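Local structure of ABC transporter, periplasmic substrate-binding protein (Thermotoga maritima, 2HPG) at residues E201-N206 against E267-Y272; E21-A26 against W137-R142; K82-M87 against P115-W120; D73-G78 against V86-Y91. The protein probably captures a solute in the periplasm and delivers it to a tripartite ATP-independent (TRAP) transporter. All coordinates share one frame; numbering follows the deposited sequence.

Contact 1 of 4, residues E201-N206 against E267-Y272; sequences ELTYAN and ELEEEY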
loop_
_atom_site.group_PDB
_atom_site.type_symbol
_atom_site.label_atom_id
_atom_site.label_comp_id
_atom_site.label_asym_id
_atom_site.label_seq_id
_atom_site.Cartn_x
_atom_site.Cartn_y
_atom_site.Cartn_z
ATOM N N GLU A 201 -3.450 0.944 -13.407
ATOM C CA GLU A 201 -3.318 2.104 -12.565
ATOM C C GLU A 201 -2.215 1.756 -11.586
ATOM O O GLU A 201 -2.302 0.751 -10.893
ATOM C CB GLU A 201 -4.662 2.444 -11.904
ATOM C CG GLU A 201 -5.321 1.348 -11.136
ATOM C CD GLU A 201 -4.844 1.211 -9.709
ATOM O OE1 GLU A 201 -4.898 0.091 -9.171
ATOM O OE2 GLU A 201 -4.407 2.207 -9.124
ATOM N N LEU A 202 -1.125 2.511 -11.633
ATOM C CA LEU A 202 0.149 2.079 -11.059
ATOM C C LEU A 202 0.992 3.288 -10.678
ATOM O O LEU A 202 0.658 4.412 -11.000
ATOM C CB LEU A 202 0.934 1.242 -12.088
ATOM C CG LEU A 202 0.367 -0.123 -12.499
ATOM C CD1 LEU A 202 1.159 -0.708 -13.682
ATOM C CD2 LEU A 202 0.331 -1.143 -11.354
ATOM N N THR A 203 2.105 3.040 -9.991
ATOM C CA THR A 203 3.124 4.047 -9.780
ATOM C C THR A 203 4.067 4.093 -10.989
ATOM O O THR A 203 4.066 3.179 -11.794
ATOM C CB THR A 203 3.966 3.675 -8.580
ATOM O OG1 THR A 203 4.683 2.486 -8.892
ATOM C CG2 THR A 203 3.066 3.442 -7.359
ATOM N N TYR A 204 4.866 5.159 -11.102
ATOM C CA TYR A 204 5.817 5.294 -12.203
ATOM C C TYR A 204 6.898 4.198 -12.143
ATOM O O TYR A 204 7.362 3.715 -13.173
ATOM C CB TYR A 204 6.465 6.687 -12.173
ATOM C CG TYR A 204 5.622 7.831 -12.758
ATOM C CD1 TYR A 204 5.550 8.029 -14.122
ATOM C CD2 TYR A 204 4.934 8.726 -11.933
ATOM C CE1 TYR A 204 4.863 9.076 -14.650
ATOM C CE2 TYR A 204 4.217 9.784 -12.471
ATOM C CZ TYR A 204 4.175 9.939 -13.834
ATOM O OH TYR A 204 3.463 10.964 -14.436
ATOM N N ALA A 205 7.315 3.815 -10.941
ATOM C CA ALA A 205 8.272 2.700 -10.764
ATOM C C ALA A 205 7.715 1.400 -11.340
ATOM O O ALA A 205 8.410 0.683 -12.051
ATOM C CB ALA A 205 8.607 2.518 -9.280
ATOM N N ASN A 206 6.457 1.097 -11.022
ATOM C CA ASN A 206 5.798 -0.110 -11.547
ATOM C C ASN A 206 5.772 -0.060 -13.066
ATOM O O ASN A 206 6.086 -1.044 -13.748
ATOM C CB ASN A 206 4.327 -0.191 -11.102
ATOM C CG ASN A 206 4.135 -0.442 -9.611
ATOM O OD1 ASN A 206 5.003 -0.980 -8.918
ATOM N ND2 ASN A 206 2.974 -0.042 -9.110
ATOM N N GLU A 267 11.602 11.613 -4.191
ATOM C CA GLU A 267 12.672 11.441 -5.174
ATOM C C GLU A 267 12.513 10.344 -6.201
ATOM O O GLU A 267 12.748 10.591 -7.378
ATOM C CB GLU A 267 14.036 11.295 -4.512
ATOM C CG GLU A 267 14.041 10.638 -3.199
ATOM C CD GLU A 267 15.138 11.154 -2.297
ATOM O OE1 GLU A 267 16.273 10.623 -2.380
ATOM O OE2 GLU A 267 14.851 12.081 -1.502
ATOM N N LEU A 268 12.176 9.128 -5.784
ATOM C CA LEU A 268 12.265 8.003 -6.717
ATOM C C LEU A 268 11.159 8.052 -7.736
ATOM O O LEU A 268 11.390 7.815 -8.925
ATOM C CB LEU A 268 12.276 6.672 -5.975
ATOM C CG LEU A 268 13.498 6.460 -5.091
ATOM C CD1 LEU A 268 13.450 5.078 -4.457
ATOM C CD2 LEU A 268 14.770 6.612 -5.924
ATOM N N GLU A 269 9.950 8.347 -7.282
ATOM C CA GLU A 269 8.840 8.465 -8.215
ATOM C C GLU A 269 9.059 9.570 -9.249
ATOM O O GLU A 269 8.630 9.439 -10.396
ATOM C CB GLU A 269 7.533 8.693 -7.467
ATOM C CG GLU A 269 6.857 7.396 -7.013
ATOM C CD GLU A 269 6.393 6.511 -8.187
ATOM O OE1 GLU A 269 5.435 6.875 -8.906
ATOM O OE2 GLU A 269 6.966 5.417 -8.358
ATOM N N GLU A 270 9.717 10.652 -8.821
ATOM C CA GLU A 270 10.098 11.749 -9.705
ATOM C C GLU A 270 11.112 11.272 -10.764
ATOM O O GLU A 270 10.975 11.609 -11.950
ATOM C CB GLU A 270 10.694 12.924 -8.912
ATOM C CG GLU A 270 9.693 13.731 -8.071
ATOM C CD GLU A 270 9.150 13.008 -6.834
ATOM O OE1 GLU A 270 9.636 11.903 -6.494
ATOM O OE2 GLU A 270 8.225 13.570 -6.192
ATOM N N GLU A 271 12.103 10.482 -10.345
ATOM C CA GLU A 271 13.112 9.962 -11.270
ATOM C C GLU A 271 12.513 9.039 -12.293
ATOM O O GLU A 271 12.884 9.077 -13.447
ATOM C CB GLU A 271 14.182 9.183 -10.529
ATOM C CG GLU A 271 15.000 10.005 -9.601
ATOM C CD GLU A 271 16.056 9.178 -8.887
ATOM O OE1 GLU A 271 16.292 9.447 -7.690
ATOM O OE2 GLU A 271 16.648 8.273 -9.512
ATOM N N TYR A 272 11.607 8.175 -11.846
ATOM C CA TYR A 272 10.930 7.238 -12.736
ATOM C C TYR A 272 10.004 7.946 -13.703
ATOM O O TYR A 272 9.886 7.525 -14.843
ATOM C CB TYR A 272 10.161 6.195 -11.925
ATOM C CG TYR A 272 11.017 5.077 -11.370
ATOM C CD1 TYR A 272 11.701 4.214 -12.221
ATOM C CD2 TYR A 272 11.106 4.858 -10.012
ATOM C CE1 TYR A 272 12.475 3.178 -11.729
ATOM C CE2 TYR A 272 11.866 3.810 -9.494
ATOM C CZ TYR A 272 12.558 2.977 -10.366
ATOM O OH TYR A 272 13.311 1.945 -9.867
#
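E269 grips the start of helix 204-209 with both carboxylate oxygens. OE1 of E269 takes the amide hydrogen of Y204 N at 2.8 Å, through the lone pair on the side of the other oxygen. The neighbouring amide, A205 N, gives its hydrogen to E269 OE2 at 3.1 Å, likewise on the syn side but 22° out of the carboxylate plane. The chain of E269 bends at chi2 (-65°), which turns CD toward residues 203-205; OE1 also lies at the edge of the Y204 ring, in its plane. Beside this fork the Y272 ring is laid against A205: CA of A205 sits 3.8 Å from the ring centroid, a CH-pi contact over one face, and A205 CB meets Y272 CD2 at 3.5 Å. Y204 and Y272 touch through their CB atoms.

Further out, T203 is the N-cap, its OG1 accepting from N206 N at 3.1 Å, and Y204 OH is held by E221. The contact joins the turn after strand 199-202 to the long helix 243-278. Two adjacent amides of the first helical turn, which have no helical carbonyl to bond, are satisfied by one carboxylate, whose negative charge would probably be stabilised by the helix dipole.

Contact 2 of 4, residues E21-A26 against W137-R142; sequences EPYHQA and WVQGYR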
loop_
_atom_site.group_PDB
_atom_site.type_symbol
_atom_site.label_atom_id
_atom_site.label_comp_id
_atom_site.label_asym_id
_atom_site.label_seq_id
_atom_site.Cartn_x
_atom_site.Cartn_y
_atom_site.Cartn_z
ATOM N N GLU A 21 14.797 -3.758 -4.774
ATOM C CA GLU A 21 14.065 -2.507 -4.922
ATOM C C GLU A 21 13.964 -1.808 -3.563
ATOM O O GLU A 21 14.294 -2.401 -2.552
ATOM C CB GLU A 21 12.693 -2.775 -5.532
ATOM C CG GLU A 21 12.760 -3.239 -6.984
ATOM C CD GLU A 21 13.345 -2.185 -7.926
ATOM O OE1 GLU A 21 12.896 -1.019 -7.881
ATOM O OE2 GLU A 21 14.239 -2.519 -8.742
ATOM N N PRO A 22 13.548 -0.528 -3.535
ATOM C CA PRO A 22 13.567 0.259 -2.277
ATOM C C PRO A 22 12.948 -0.363 -1.031
ATOM O O PRO A 22 13.512 -0.224 0.061
ATOM C CB PRO A 22 12.840 1.546 -2.669
ATOM C CG PRO A 22 13.170 1.701 -4.118
ATOM C CD PRO A 22 13.088 0.299 -4.664
ATOM N N TYR A 23 11.804 -1.022 -1.172
ATOM C CA TYR A 23 11.161 -1.669 -0.032
ATOM C C TYR A 23 12.054 -2.732 0.563
ATOM O O TYR A 23 12.298 -2.749 1.763
ATOM C CB TYR A 23 9.820 -2.303 -0.448
ATOM C CG TYR A 23 8.588 -1.533 -0.007
ATOM C CD1 TYR A 23 8.550 -0.153 -0.066
ATOM C CD2 TYR A 23 7.477 -2.196 0.467
ATOM C CE1 TYR A 23 7.431 0.558 0.350
ATOM C CE2 TYR A 23 6.347 -1.500 0.878
ATOM C CZ TYR A 23 6.335 -0.116 0.811
ATOM O OH TYR A 23 5.207 0.579 1.199
ATOM N N HIS A 24 12.549 -3.620 -0.295
ATOM C CA HIS A 24 13.445 -4.679 0.131
ATOM C C HIS A 24 14.649 -4.092 0.835
ATOM O O HIS A 24 15.032 -4.546 1.918
ATOM C CB HIS A 24 13.898 -5.502 -1.081
ATOM C CG HIS A 24 14.659 -6.740 -0.730
ATOM N ND1 HIS A 24 15.561 -7.308 -1.590
ATOM C CD2 HIS A 24 14.647 -7.525 0.372
ATOM C CE1 HIS A 24 16.094 -8.379 -1.032
ATOM N NE2 HIS A 24 15.558 -8.532 0.162
ATOM N N GLN A 25 15.231 -3.063 0.234
ATOM C CA GLN A 25 16.379 -2.387 0.821
ATOM C C GLN A 25 16.080 -1.909 2.235
ATOM O O GLN A 25 16.918 -2.015 3.143
ATOM C CB GLN A 25 16.757 -1.181 -0.028
ATOM C CG GLN A 25 17.516 -1.513 -1.259
ATOM C CD GLN A 25 17.853 -0.286 -2.077
ATOM O OE1 GLN A 25 18.787 0.457 -1.746
ATOM N NE2 GLN A 25 17.111 -0.073 -3.171
ATOM N N ALA A 26 14.877 -1.364 2.395
ATOM C CA ALA A 26 14.456 -0.744 3.636
ATOM C C ALA A 26 14.165 -1.799 4.693
ATOM O O ALA A 26 14.443 -1.589 5.870
ATOM C CB ALA A 26 13.228 0.135 3.402
ATOM N N TRP A 137 4.531 2.808 5.773
ATOM C CA TRP A 137 5.218 2.232 4.623
ATOM C C TRP A 137 4.358 2.569 3.438
ATOM O O TRP A 137 3.253 2.062 3.308
ATOM C CB TRP A 137 5.382 0.716 4.797
ATOM C CG TRP A 137 6.450 0.398 5.794
ATOM C CD1 TRP A 137 6.376 0.539 7.149
ATOM C CD2 TRP A 137 7.769 -0.079 5.511
ATOM N NE1 TRP A 137 7.577 0.198 7.722
ATOM C CE2 TRP A 137 8.444 -0.196 6.735
ATOM C CE3 TRP A 137 8.447 -0.410 4.335
ATOM C CZ2 TRP A 137 9.774 -0.648 6.820
ATOM C CZ3 TRP A 137 9.759 -0.856 4.421
ATOM C CH2 TRP A 137 10.404 -0.973 5.652
ATOM N N VAL A 138 4.853 3.472 2.601
ATOM C CA VAL A 138 4.052 4.043 1.531
ATOM C C VAL A 138 4.751 3.821 0.187
ATOM O O VAL A 138 5.940 4.092 0.040
ATOM C CB VAL A 138 3.780 5.546 1.852
ATOM C CG1 VAL A 138 3.372 6.322 0.648
ATOM C CG2 VAL A 138 2.698 5.639 2.956
ATOM N N GLN A 139 4.012 3.275 -0.783
ATOM C CA GLN A 139 4.580 3.024 -2.105
ATOM C C GLN A 139 4.386 4.202 -3.047
ATOM O O GLN A 139 4.994 4.251 -4.114
ATOM C CB GLN A 139 3.976 1.766 -2.704
ATOM C CG GLN A 139 4.621 0.496 -2.204
ATOM C CD GLN A 139 4.051 -0.709 -2.865
ATOM O OE1 GLN A 139 4.086 -0.813 -4.086
ATOM N NE2 GLN A 139 3.495 -1.622 -2.073
ATOM N N GLY A 140 3.546 5.163 -2.663
ATOM C CA GLY A 140 3.342 6.352 -3.463
ATOM C C GLY A 140 1.992 6.389 -4.132
ATOM O O GLY A 140 1.193 5.467 -3.971
ATOM N N TYR A 141 1.755 7.464 -4.882
ATOM C CA TYR A 141 0.501 7.676 -5.593
ATOM C C TYR A 141 0.437 6.887 -6.874
ATOM O O TYR A 141 1.401 6.831 -7.638
ATOM C CB TYR A 141 0.309 9.146 -5.956
ATOM C CG TYR A 141 0.124 9.985 -4.753
ATOM C CD1 TYR A 141 -1.136 10.162 -4.195
ATOM C CD2 TYR A 141 1.213 10.512 -4.094
ATOM C CE1 TYR A 141 -1.299 10.905 -3.066
ATOM C CE2 TYR A 141 1.052 11.259 -2.969
ATOM C CZ TYR A 141 -0.207 11.451 -2.462
ATOM O OH TYR A 141 -0.356 12.186 -1.320
ATOM N N ARG A 142 -0.743 6.347 -7.113
ATOM C CA ARG A 142 -1.037 5.597 -8.305
ATOM C C ARG A 142 -1.842 6.456 -9.254
ATOM O O ARG A 142 -2.677 7.274 -8.831
ATOM C CB ARG A 142 -1.778 4.314 -7.926
ATOM C CG ARG A 142 -0.849 3.365 -7.206
ATOM C CD ARG A 142 -1.522 2.260 -6.477
ATOM N NE ARG A 142 -2.072 1.226 -7.356
ATOM C CZ ARG A 142 -1.621 -0.026 -7.487
ATOM N NH1 ARG A 142 -0.578 -0.463 -6.817
ATOM N NH2 ARG A 142 -2.269 -0.863 -8.284
#
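The Y23 ring has the W137 indole standing over one face, W137 CE3 lying 4.0 Å above its centre, and V138 O in plane at its edge; A26 C lies in plane at the edge of the W137 ring. The pair forms a T-shaped (edge-to-face) stack, with the planes of Y23 and the W137 six-membered ring turned 85° from each other and centroids 5.4 Å apart. In this periplasmic binding protein fold the stack packs helix 22-37 on strand 130-146, the two short segments running nearly antiparallel at 165° with 10.7 Å between their axes. W137 carries CG anti to its carbonyl carbon (chi1 -75°), which starts the indole toward Y23 and A26. A26, one turn on from Y23, sets its CB 3.7 Å from CZ3 of W137. Another neighbour of the phenol is Q139, whose side chain crosses that of Y23 at about a right angle and brings CG to 3.5 Å from Y23 CZ.

Y23 OH and Q139 NE2 both bond N229 OD1 of strand 218-234, while W137 NE1 bonds M253 O of helix 243-278. An alanine in place of Y23 would probably leave the W137 edge without the face it meets, open a gap beside Q139 CG and cost N229 one of its partners. V138 O, buried here, has no polar partner in the model; CE1 of Y23 comes within 3.8 Å of it.

Contact 3 of 4, residues K82-M87 against P115-W120; sequences KDIGVM and PTMQKW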
loop_
_atom_site.group_PDB
_atom_site.type_symbol
_atom_site.label_atom_id
_atom_site.label_comp_id
_atom_site.label_asym_id
_atom_site.label_seq_id
_atom_site.Cartn_x
_atom_site.Cartn_y
_atom_site.Cartn_z
ATOM N N LYS A 82 -13.620 -4.727 9.384
ATOM C CA LYS A 82 -14.087 -4.051 8.169
ATOM C C LYS A 82 -13.587 -2.623 7.996
ATOM O O LYS A 82 -13.106 -2.261 6.918
ATOM C CB LYS A 82 -15.615 -4.039 8.098
ATOM C CG LYS A 82 -16.177 -3.075 7.035
ATOM C CD LYS A 82 -17.708 -3.033 6.982
ATOM C CE LYS A 82 -18.250 -1.807 7.703
ATOM N NZ LYS A 82 -19.666 -1.529 7.327
ATOM N N ASP A 83 -13.715 -1.822 9.047
ATOM C CA ASP A 83 -13.521 -0.386 8.946
ATOM C C ASP A 83 -12.108 0.062 8.618
ATOM O O ASP A 83 -11.925 1.135 8.035
ATOM C CB ASP A 83 -13.940 0.307 10.244
ATOM C CG ASP A 83 -15.432 0.375 10.420
ATOM O OD1 ASP A 83 -16.193 -0.075 9.538
ATOM O OD2 ASP A 83 -15.844 0.904 11.473
ATOM N N ILE A 84 -11.109 -0.723 9.002
ATOM C CA ILE A 84 -9.712 -0.349 8.732
ATOM C C ILE A 84 -9.437 -0.277 7.215
ATOM O O ILE A 84 -8.510 0.404 6.772
ATOM C CB ILE A 84 -8.718 -1.310 9.429
ATOM C CG1 ILE A 84 -7.308 -0.698 9.480
ATOM C CG2 ILE A 84 -8.693 -2.670 8.751
ATOM C CD1 ILE A 84 -6.367 -1.436 10.407
ATOM N N GLY A 85 -10.268 -0.983 6.455
ATOM C CA GLY A 85 -10.278 -0.984 4.996
ATOM C C GLY A 85 -10.540 0.355 4.325
ATOM O O GLY A 85 -10.261 0.516 3.132
ATOM N N VAL A 86 -11.036 1.326 5.087
ATOM C CA VAL A 86 -11.204 2.683 4.583
ATOM C C VAL A 86 -9.873 3.282 4.062
ATOM O O VAL A 86 -9.881 4.149 3.171
ATOM C CB VAL A 86 -11.854 3.622 5.665
ATOM C CG1 VAL A 86 -10.864 3.983 6.719
ATOM C CG2 VAL A 86 -12.446 4.879 4.988
HETATM N N MSE A 87 -8.743 2.804 4.590
HETATM C CA MSE A 87 -7.433 3.358 4.217
HETATM C C MSE A 87 -6.883 2.875 2.856
HETATM O O MSE A 87 -5.797 3.301 2.455
HETATM C CB MSE A 87 -6.420 3.108 5.326
HETATM C CG MSE A 87 -6.932 3.563 6.687
HETATM SE SE MSE A 87 -5.625 3.643 8.079
HETATM C CE MSE A 87 -4.059 4.190 7.066
ATOM N N PRO A 115 -7.842 7.330 18.979
ATOM C CA PRO A 115 -8.592 6.283 19.665
ATOM C C PRO A 115 -9.218 5.241 18.731
ATOM O O PRO A 115 -9.181 4.043 19.030
ATOM C CB PRO A 115 -9.706 7.067 20.381
ATOM C CG PRO A 115 -9.126 8.405 20.624
ATOM C CD PRO A 115 -8.170 8.674 19.499
ATOM N N THR A 116 -9.806 5.689 17.624
ATOM C CA THR A 116 -10.452 4.777 16.679
ATOM C C THR A 116 -9.463 3.789 16.039
ATOM O O THR A 116 -9.764 2.603 15.946
ATOM C CB THR A 116 -11.185 5.534 15.564
ATOM O OG1 THR A 116 -12.206 6.345 16.146
ATOM C CG2 THR A 116 -11.815 4.564 14.573
HETATM N N MSE A 117 -8.296 4.261 15.602
HETATM C CA MSE A 117 -7.297 3.346 15.043
HETATM C C MSE A 117 -6.839 2.387 16.138
HETATM O O MSE A 117 -6.759 1.178 15.921
HETATM C CB MSE A 117 -6.087 4.089 14.469
HETATM C CG MSE A 117 -4.939 3.186 13.956
HETATM SE SE MSE A 117 -5.463 1.818 12.638
HETATM C CE MSE A 117 -6.414 2.927 11.404
ATOM N N GLN A 118 -6.540 2.920 17.317
ATOM C CA GLN A 118 -6.140 2.056 18.426
ATOM C C GLN A 118 -7.189 0.977 18.710
ATOM O O GLN A 118 -6.840 -0.175 19.004
ATOM C CB GLN A 118 -5.815 2.873 19.665
ATOM C CG GLN A 118 -4.450 3.539 19.561
ATOM C CD GLN A 118 -4.279 4.675 20.542
ATOM O OE1 GLN A 118 -5.139 4.913 21.405
ATOM N NE2 GLN A 118 -3.171 5.400 20.411
ATOM N N LYS A 119 -8.464 1.331 18.582
ATOM C CA LYS A 119 -9.524 0.347 18.711
ATOM C C LYS A 119 -9.373 -0.755 17.665
ATOM O O LYS A 119 -9.280 -1.932 18.003
ATOM C CB LYS A 119 -10.905 0.986 18.578
ATOM C CG LYS A 119 -12.040 -0.032 18.589
ATOM C CD LYS A 119 -13.404 0.612 18.514
ATOM C CE LYS A 119 -13.765 0.975 17.080
ATOM N NZ LYS A 119 -15.019 1.791 16.990
ATOM N N TRP A 120 -9.349 -0.373 16.391
ATOM C CA TRP A 120 -9.273 -1.348 15.295
ATOM C C TRP A 120 -8.087 -2.281 15.442
ATOM O O TRP A 120 -8.194 -3.451 15.110
ATOM C CB TRP A 120 -9.138 -0.643 13.939
ATOM C CG TRP A 120 -10.314 0.169 13.536
ATOM C CD1 TRP A 120 -11.599 0.006 13.946
ATOM C CD2 TRP A 120 -10.323 1.254 12.600
ATOM N NE1 TRP A 120 -12.408 0.932 13.341
ATOM C CE2 TRP A 120 -11.650 1.712 12.509
ATOM C CE3 TRP A 120 -9.338 1.886 11.842
ATOM C CZ2 TRP A 120 -12.023 2.785 11.684
ATOM C CZ3 TRP A 120 -9.699 2.945 11.022
ATOM C CH2 TRP A 120 -11.035 3.379 10.945
HETATM O O HOH W 1 -15.041 1.907 13.951
#
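A water joins D83, K119 and W120: it donates to D83 OD2 at 2.8 Å and accepts from W120 NE1 at 2.9 Å and from K119 NZ at 3.0 Å. It lies in plane at the indole edge. D83 OD2 and K119 NZ are 5.6 Å apart, and the water bridges them; their opposite charges would probably help to hold it. Over one face of W120 come D83 and I84: D83 CB is 3.4 Å from W120 CZ2, and I84 CA makes a CH-pi contact with the six-membered ring, 23° off its normal. T116 CG2 packs on the opposite face. In a second, apolar patch M87 SE meets M117 CE at 3.5 Å (both are selenomethionines) and I84 CD1 reaches M117 SE; bends of M117 at chi2 (54°) and chi3 bring SE and CE there. An alanine in place of W120 would probably leave the water with one donor fewer and open a gap between D83, I84 and T116.

The contact sets the 3-10 turns of 82-87 against the first turns of helix 115-128. Helix 308-318 packs on W120 and V86, helix 101-112 on both selenomethionines, and strand 218-234 backs I84 and M87 through F230.

Contact 4 of 4, residues D73-G78 against V86-Y91; sequences DSARLG and VMNLAY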
loop_
_atom_site.group_PDB
_atom_site.type_symbol
_atom_site.label_atom_id
_atom_site.label_comp_id
_atom_site.label_asym_id
_atom_site.label_seq_id
_atom_site.Cartn_x
_atom_site.Cartn_y
_atom_site.Cartn_z
ATOM N N ASP A 73 -1.769 -4.934 3.260
ATOM C CA ASP A 73 -2.446 -3.634 3.236
ATOM C C ASP A 73 -3.833 -3.692 3.884
ATOM O O ASP A 73 -4.283 -4.768 4.283
ATOM C CB ASP A 73 -2.518 -3.116 1.811
ATOM C CG ASP A 73 -3.298 -4.025 0.896
ATOM O OD1 ASP A 73 -4.265 -4.683 1.343
ATOM O OD2 ASP A 73 -2.948 -4.054 -0.291
ATOM N N SER A 74 -4.492 -2.535 4.011
ATOM C CA SER A 74 -5.798 -2.460 4.687
ATOM C C SER A 74 -6.929 -3.021 3.825
ATOM O O SER A 74 -8.016 -3.296 4.317
ATOM C CB SER A 74 -6.119 -1.035 5.157
ATOM O OG SER A 74 -6.290 -0.133 4.075
ATOM N N ALA A 75 -6.681 -3.214 2.536
ATOM C CA ALA A 75 -7.636 -3.891 1.691
ATOM C C ALA A 75 -7.713 -5.369 2.101
ATOM O O ALA A 75 -8.754 -6.006 1.959
ATOM C CB ALA A 75 -7.261 -3.741 0.218
ATOM N N ARG A 76 -6.600 -5.903 2.600
ATOM C CA ARG A 76 -6.565 -7.258 3.162
ATOM C C ARG A 76 -7.087 -7.260 4.604
ATOM O O ARG A 76 -8.040 -7.965 4.929
ATOM C CB ARG A 76 -5.130 -7.811 3.085
ATOM C CG ARG A 76 -4.841 -9.072 3.909
ATOM C CD ARG A 76 -5.164 -10.334 3.159
ATOM N NE ARG A 76 -4.144 -10.617 2.143
ATOM C CZ ARG A 76 -3.964 -11.801 1.557
ATOM N NH1 ARG A 76 -4.719 -12.844 1.893
ATOM N NH2 ARG A 76 -3.005 -11.949 0.639
ATOM N N LEU A 77 -6.488 -6.451 5.466
ATOM C CA LEU A 77 -6.901 -6.418 6.871
ATOM C C LEU A 77 -8.368 -6.026 7.035
ATOM O O LEU A 77 -9.017 -6.422 7.996
ATOM C CB LEU A 77 -6.030 -5.456 7.660
ATOM C CG LEU A 77 -4.549 -5.817 7.647
ATOM C CD1 LEU A 77 -3.760 -4.841 8.504
ATOM C CD2 LEU A 77 -4.362 -7.252 8.118
ATOM N N GLY A 78 -8.878 -5.236 6.096
ATOM C CA GLY A 78 -10.270 -4.829 6.089
ATOM C C GLY A 78 -11.228 -5.978 5.839
ATOM O O GLY A 78 -12.442 -5.802 5.972
ATOM N N VAL A 86 -11.036 1.326 5.087
ATOM C CA VAL A 86 -11.204 2.683 4.583
ATOM C C VAL A 86 -9.873 3.282 4.062
ATOM O O VAL A 86 -9.881 4.149 3.171
ATOM C CB VAL A 86 -11.854 3.622 5.665
ATOM C CG1 VAL A 86 -10.864 3.983 6.719
ATOM C CG2 VAL A 86 -12.446 4.879 4.988
HETATM N N MSE A 87 -8.743 2.804 4.590
HETATM C CA MSE A 87 -7.433 3.358 4.217
HETATM C C MSE A 87 -6.883 2.875 2.856
HETATM O O MSE A 87 -5.797 3.301 2.455
HETATM C CB MSE A 87 -6.420 3.108 5.326
HETATM C CG MSE A 87 -6.932 3.563 6.687
HETATM SE SE MSE A 87 -5.625 3.643 8.079
HETATM C CE MSE A 87 -4.059 4.190 7.066
ATOM N N ASN A 88 -7.629 2.026 2.157
ATOM C CA ASN A 88 -7.262 1.579 0.793
ATOM C C ASN A 88 -8.245 2.089 -0.259
ATOM O O ASN A 88 -8.198 1.690 -1.436
ATOM C CB ASN A 88 -7.170 0.041 0.724
ATOM C CG ASN A 88 -5.945 -0.443 -0.060
ATOM O OD1 ASN A 88 -5.795 -0.146 -1.240
ATOM N ND2 ASN A 88 -5.058 -1.139 0.610
ATOM N N LEU A 89 -9.134 2.982 0.158
ATOM C CA LEU A 89 -10.115 3.527 -0.750
ATOM C C LEU A 89 -9.587 4.777 -1.471
ATOM O O LEU A 89 -8.690 5.490 -0.976
ATOM C CB LEU A 89 -11.446 3.787 -0.014
ATOM C CG LEU A 89 -12.298 2.541 0.221
ATOM C CD1 LEU A 89 -13.591 2.931 0.903
ATOM C CD2 LEU A 89 -12.608 1.834 -1.067
ATOM N N ALA A 90 -10.131 5.004 -2.665
ATOM C CA ALA A 90 -9.701 6.104 -3.527
ATOM C C ALA A 90 -9.742 7.414 -2.776
ATOM O O ALA A 90 -10.698 7.688 -2.078
ATOM C CB ALA A 90 -10.571 6.184 -4.790
ATOM N N TYR A 91 -8.672 8.193 -2.913
ATOM C CA TYR A 91 -8.521 9.539 -2.316
ATOM C C TYR A 91 -8.544 9.645 -0.799
ATOM O O TYR A 91 -8.523 10.759 -0.294
ATOM C CB TYR A 91 -9.502 10.560 -2.934
ATOM C CG TYR A 91 -9.209 10.774 -4.386
ATOM C CD1 TYR A 91 -9.987 10.178 -5.360
ATOM C CD2 TYR A 91 -8.101 11.515 -4.788
ATOM C CE1 TYR A 91 -9.683 10.334 -6.699
ATOM C CE2 TYR A 91 -7.804 11.685 -6.140
ATOM C CZ TYR A 91 -8.602 11.103 -7.078
ATOM O OH TYR A 91 -8.295 11.247 -8.421
#
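Close polar approaches bring S74 to the backbone between M87 and N88, at the last residues of the 3-10 segment. S74 OG lies 3.2 Å from N88 N and 3.3 Å from M87 C. A first torsion of 66° puts OG between the backbone N and the carbonyl carbon of S74, and from there it meets both atoms.

Van der Waals packing supplies the remainder. N88 inserts its side chain beside the first turn of helix 74-77: its CB is 3.5 Å from S74 OG, and its CG is 3.6 Å from A75 CB. The side chain of D73 crosses that of N88 at about a right angle, with the carboxylate and amide planes 74° apart. M87 adds its CB, 3.5 Å from S74 OG.

Hydrogen bonds within 73-78 close the first turn of the helix. D73 is the N-cap of helix 74-77; its OD1 accepts from R76 N at 2.9 Å, and its own carbonyl oxygen takes the hydrogen of L77 N.

W169, from helix 167-176, touches D73, A75 and N88 together, and F230 of strand 218-234 lies against S74. The contact closes a short chain reversal, in which seven residues separate the helix 74-77 segment from the 3-10 segment. The S74 hydroxyl is buried against the 3-10 turn, beside a helix start that D73 caps, and the D73 carboxylate would probably be stabilised by that helix start.

Contacts 1 and 2 adjoin, their centres about 10 Å apart: R142 NH2 forms a salt bridge with E201 OE1 at 2.9 Å, and L268 packs on P22. Their strands, 199-202 and 130-146, are neighbours in one sheet, and helix 243-278 reaches both. Contacts 3 and 4 form a second pair, also about 10 Å between centres, sharing V86 and M87; the carbonyl oxygen of I84 lies 3.2 Å from S74 CB. Both are nested within the chain loop that contact 2 closes. The pairs do not touch: contacts 2 and 4 have centres about 17 Å apart, and contacts 1 and 3, about 28 Å apart, lie on opposite sides of the chain's centre.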